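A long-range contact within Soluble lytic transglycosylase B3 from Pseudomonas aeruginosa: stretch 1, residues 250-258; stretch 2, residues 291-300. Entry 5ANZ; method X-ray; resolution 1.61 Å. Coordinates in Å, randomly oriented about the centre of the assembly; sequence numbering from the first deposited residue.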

# COMPACT_ATOMS: atom_id res chain seq x y z
N GLY A 250 8.47 -3.48 18.28
CA GLY A 250 8.96 -4.79 18.65
C GLY A 250 7.96 -5.90 18.41
O GLY A 250 8.31 -7.07 18.54
N GLN A 251 6.71 -5.56 18.08
CA GLN A 251 5.71 -6.60 17.83
C GLN A 251 5.82 -7.04 16.37
O GLN A 251 6.00 -6.21 15.50
CB GLN A 251 4.29 -6.07 18.15
CG GLN A 251 3.28 -7.17 18.43
CD GLN A 251 1.93 -6.62 18.85
OE1 GLN A 251 1.06 -6.39 18.01
NE2 GLN A 251 1.76 -6.40 20.15
N PRO A 252 5.72 -8.35 16.11
CA PRO A 252 5.81 -8.76 14.70
C PRO A 252 4.59 -8.29 13.89
O PRO A 252 3.48 -8.20 14.42
CB PRO A 252 5.85 -10.30 14.77
CG PRO A 252 5.37 -10.66 16.14
CD PRO A 252 5.68 -9.48 17.04
N TRP A 253 4.82 -7.98 12.61
CA TRP A 253 3.71 -7.68 11.71
C TRP A 253 2.85 -8.92 11.51
O TRP A 253 1.64 -8.83 11.26
CB TRP A 253 4.23 -7.17 10.37
CG TRP A 253 5.16 -8.13 9.71
CD1 TRP A 253 6.53 -8.15 9.81
CD2 TRP A 253 4.80 -9.23 8.88
NE1 TRP A 253 7.04 -9.19 9.06
CE2 TRP A 253 6.00 -9.87 8.49
CE3 TRP A 253 3.58 -9.73 8.41
CZ2 TRP A 253 6.00 -10.99 7.66
CZ3 TRP A 253 3.58 -10.84 7.60
CH2 TRP A 253 4.79 -11.46 7.22
N GLY A 254 3.48 -10.07 11.62
CA GLY A 254 2.81 -11.33 11.37
C GLY A 254 3.86 -12.36 11.07
O GLY A 254 5.07 -12.11 11.17
N PHE A 255 3.40 -13.55 10.72
CA PHE A 255 4.34 -14.63 10.44
C PHE A 255 3.65 -15.74 9.69
O PHE A 255 2.43 -15.88 9.73
CB PHE A 255 4.95 -15.16 11.76
CG PHE A 255 3.95 -15.34 12.87
CD1 PHE A 255 3.19 -16.49 12.96
CD2 PHE A 255 3.75 -14.34 13.81
CE1 PHE A 255 2.27 -16.66 13.98
CE2 PHE A 255 2.83 -14.50 14.82
CZ PHE A 255 2.09 -15.65 14.91
N GLU A 256 4.44 -16.56 9.00
CA GLU A 256 3.90 -17.69 8.29
C GLU A 256 3.44 -18.79 9.23
O GLU A 256 4.05 -19.01 10.28
CB GLU A 256 4.94 -18.25 7.31
CG GLU A 256 4.37 -19.31 6.40
CD GLU A 256 5.37 -19.81 5.38
OE1 GLU A 256 6.56 -19.40 5.47
OE2 GLU A 256 4.95 -20.59 4.50
N VAL A 257 2.36 -19.48 8.86
CA VAL A 257 1.83 -20.56 9.66
C VAL A 257 1.50 -21.76 8.79
O VAL A 257 1.51 -21.67 7.56
CB VAL A 257 0.56 -20.15 10.43
CG1 VAL A 257 0.88 -19.02 11.40
CG2 VAL A 257 -0.56 -19.74 9.44
N ARG A 258 1.23 -22.89 9.44
CA ARG A 258 0.77 -24.08 8.75
C ARG A 258 -0.68 -24.36 9.13
O ARG A 258 -1.01 -24.40 10.32
CB ARG A 258 1.66 -25.28 9.11
CG ARG A 258 1.17 -26.60 8.54
CD ARG A 258 1.93 -27.78 9.16
NE ARG A 258 3.36 -27.75 8.85
CZ ARG A 258 4.25 -28.61 9.35
NH1 ARG A 258 3.86 -29.56 10.20
NH2 ARG A 258 5.52 -28.51 9.02
N PRO A 291 3.71 -25.15 18.28
CA PRO A 291 2.96 -24.00 18.80
C PRO A 291 3.29 -22.67 18.11
O PRO A 291 4.25 -22.60 17.33
CB PRO A 291 3.37 -23.95 20.27
CG PRO A 291 4.71 -24.60 20.31
CD PRO A 291 4.66 -25.68 19.27
N LEU A 292 2.50 -21.65 18.40
CA LEU A 292 2.76 -20.30 17.91
C LEU A 292 3.53 -19.51 18.98
O LEU A 292 3.65 -19.97 20.12
CB LEU A 292 1.45 -19.60 17.54
CG LEU A 292 0.53 -20.32 16.56
CD1 LEU A 292 -0.83 -19.63 16.48
CD2 LEU A 292 1.15 -20.41 15.17
N PRO A 293 4.06 -18.33 18.62
CA PRO A 293 4.88 -17.50 19.53
C PRO A 293 4.20 -17.15 20.85
O PRO A 293 3.29 -16.33 20.87
CB PRO A 293 5.13 -16.23 18.70
CG PRO A 293 5.04 -16.69 17.29
CD PRO A 293 3.98 -17.75 17.27
N SER A 294 4.66 -17.76 21.94
CA SER A 294 4.07 -17.52 23.26
C SER A 294 4.30 -16.09 23.75
O SER A 294 5.21 -15.40 23.28
CB SER A 294 4.61 -18.52 24.28
OG SER A 294 4.18 -19.84 23.98
N GLY A 295 3.47 -15.65 24.69
CA GLY A 295 3.50 -14.28 25.15
C GLY A 295 2.60 -13.41 24.30
O GLY A 295 1.98 -12.46 24.80
N LEU A 296 2.52 -13.73 23.02
CA LEU A 296 1.67 -13.02 22.08
C LEU A 296 0.28 -13.64 21.99
O LEU A 296 -0.54 -13.24 21.16
CB LEU A 296 2.31 -13.00 20.68
CG LEU A 296 3.24 -11.86 20.30
CD1 LEU A 296 4.10 -11.42 21.46
CD2 LEU A 296 4.10 -12.29 19.12
N SER A 297 0.01 -14.61 22.87
CA SER A 297 -1.22 -15.41 22.80
C SER A 297 -2.50 -14.58 22.86
O SER A 297 -3.55 -15.00 22.36
CB SER A 297 -1.23 -16.45 23.92
OG SER A 297 -1.16 -15.84 25.19
N GLY A 298 -2.42 -13.40 23.48
CA GLY A 298 -3.58 -12.53 23.59
C GLY A 298 -3.76 -11.59 22.42
O GLY A 298 -4.78 -10.91 22.31
N GLU A 299 -2.78 -11.55 21.52
CA GLU A 299 -2.81 -10.61 20.40
C GLU A 299 -3.79 -11.00 19.30
O GLU A 299 -3.85 -12.16 18.88
CB GLU A 299 -1.41 -10.46 19.79
CG GLU A 299 -0.45 -9.65 20.63
CD GLU A 299 -0.93 -8.22 20.82
OE1 GLU A 299 -1.54 -7.67 19.88
OE2 GLU A 299 -0.70 -7.66 21.90
N GLN A 300 -4.55 -10.02 18.81
CA GLN A 300 -5.53 -10.27 17.77
C GLN A 300 -4.85 -10.45 16.42
O GLN A 300 -3.96 -9.67 16.05
CB GLN A 300 -6.55 -9.14 17.69
CG GLN A 300 -7.41 -8.99 18.93
CD GLN A 300 -8.41 -10.11 19.07
OE1 GLN A 300 -8.90 -10.65 18.07
NE2 GLN A 300 -8.73 -10.47 20.30

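Segments far apart in sequence often meet through a few side chains that interlock, with no pairing of backbones, and this contact in a lytic transglycosylase is a compact example. Any two residues that touch are at least 35 positions apart in sequence, and the two stretches together bury 298 Å². The backbones keep their distance: CA of Gln 251 lies 8.7 Å from CA of Leu 296. Likewise, CA of Val 257 lies 8.3 Å from CA of Leu 292, a gap that side chains from both sides must fill.

Phe 255 has more of its surface covered by the other stretch than any other residue here. With chi1 in the p well, the ring reaches across to the second stretch, where Leu 292 and Pro 293 receive it. Pro 293 lies over one face: its CG sits 4.1 Å from the centroid of the Phe 255 ring, only 20° off the ring normal, the geometry of a CH-pi contact. Over the same face, CD of Pro 293 comes to 3.7 Å from CZ of Phe 255. The proline's C-H groups thus lie over the flat pi face, which is what a CH-pi contact requires.

Leu 292 sits over the shallow notch where Phe 255 and Val 257 meet. Its CD2 methyl lies 4.1 Å from CE1 of Phe 255 and 4.0 Å from CG1 of Val 257, so one small knob rests against both side chains. Side chains alternate here: Phe 255 and Val 257 both direct their CA-to-CB bonds toward the second stretch, while the side chain of Glu 256 between them stays out of reach and hydrogen-bonds elsewhere in the structure.

A second fit, of similar size, lies toward the other end. Leu 296 opens a type I turn that runs to Glu 299, closed by a hydrogen bond from Glu 299 N to Leu 296 O of 2.8 Å. From this turn the CD2 methyl of Leu 296 meets the ring of Pro 252, 3.6 Å from its CG. The turn also brings Glu 299 round to Gln 251, whose extended side chain, t at both chi1 and chi2, reaches out to meet it; NE2 of Gln 251 and OE2 of Glu 299 are 3.3 Å apart.

No clear hydrogen bond crosses between the stretches. The general lesson is that complementary shape can join distant segments: a ring covered by a proline, a methyl set over the notch where two neighbours meet, and a leucine braced against another proline.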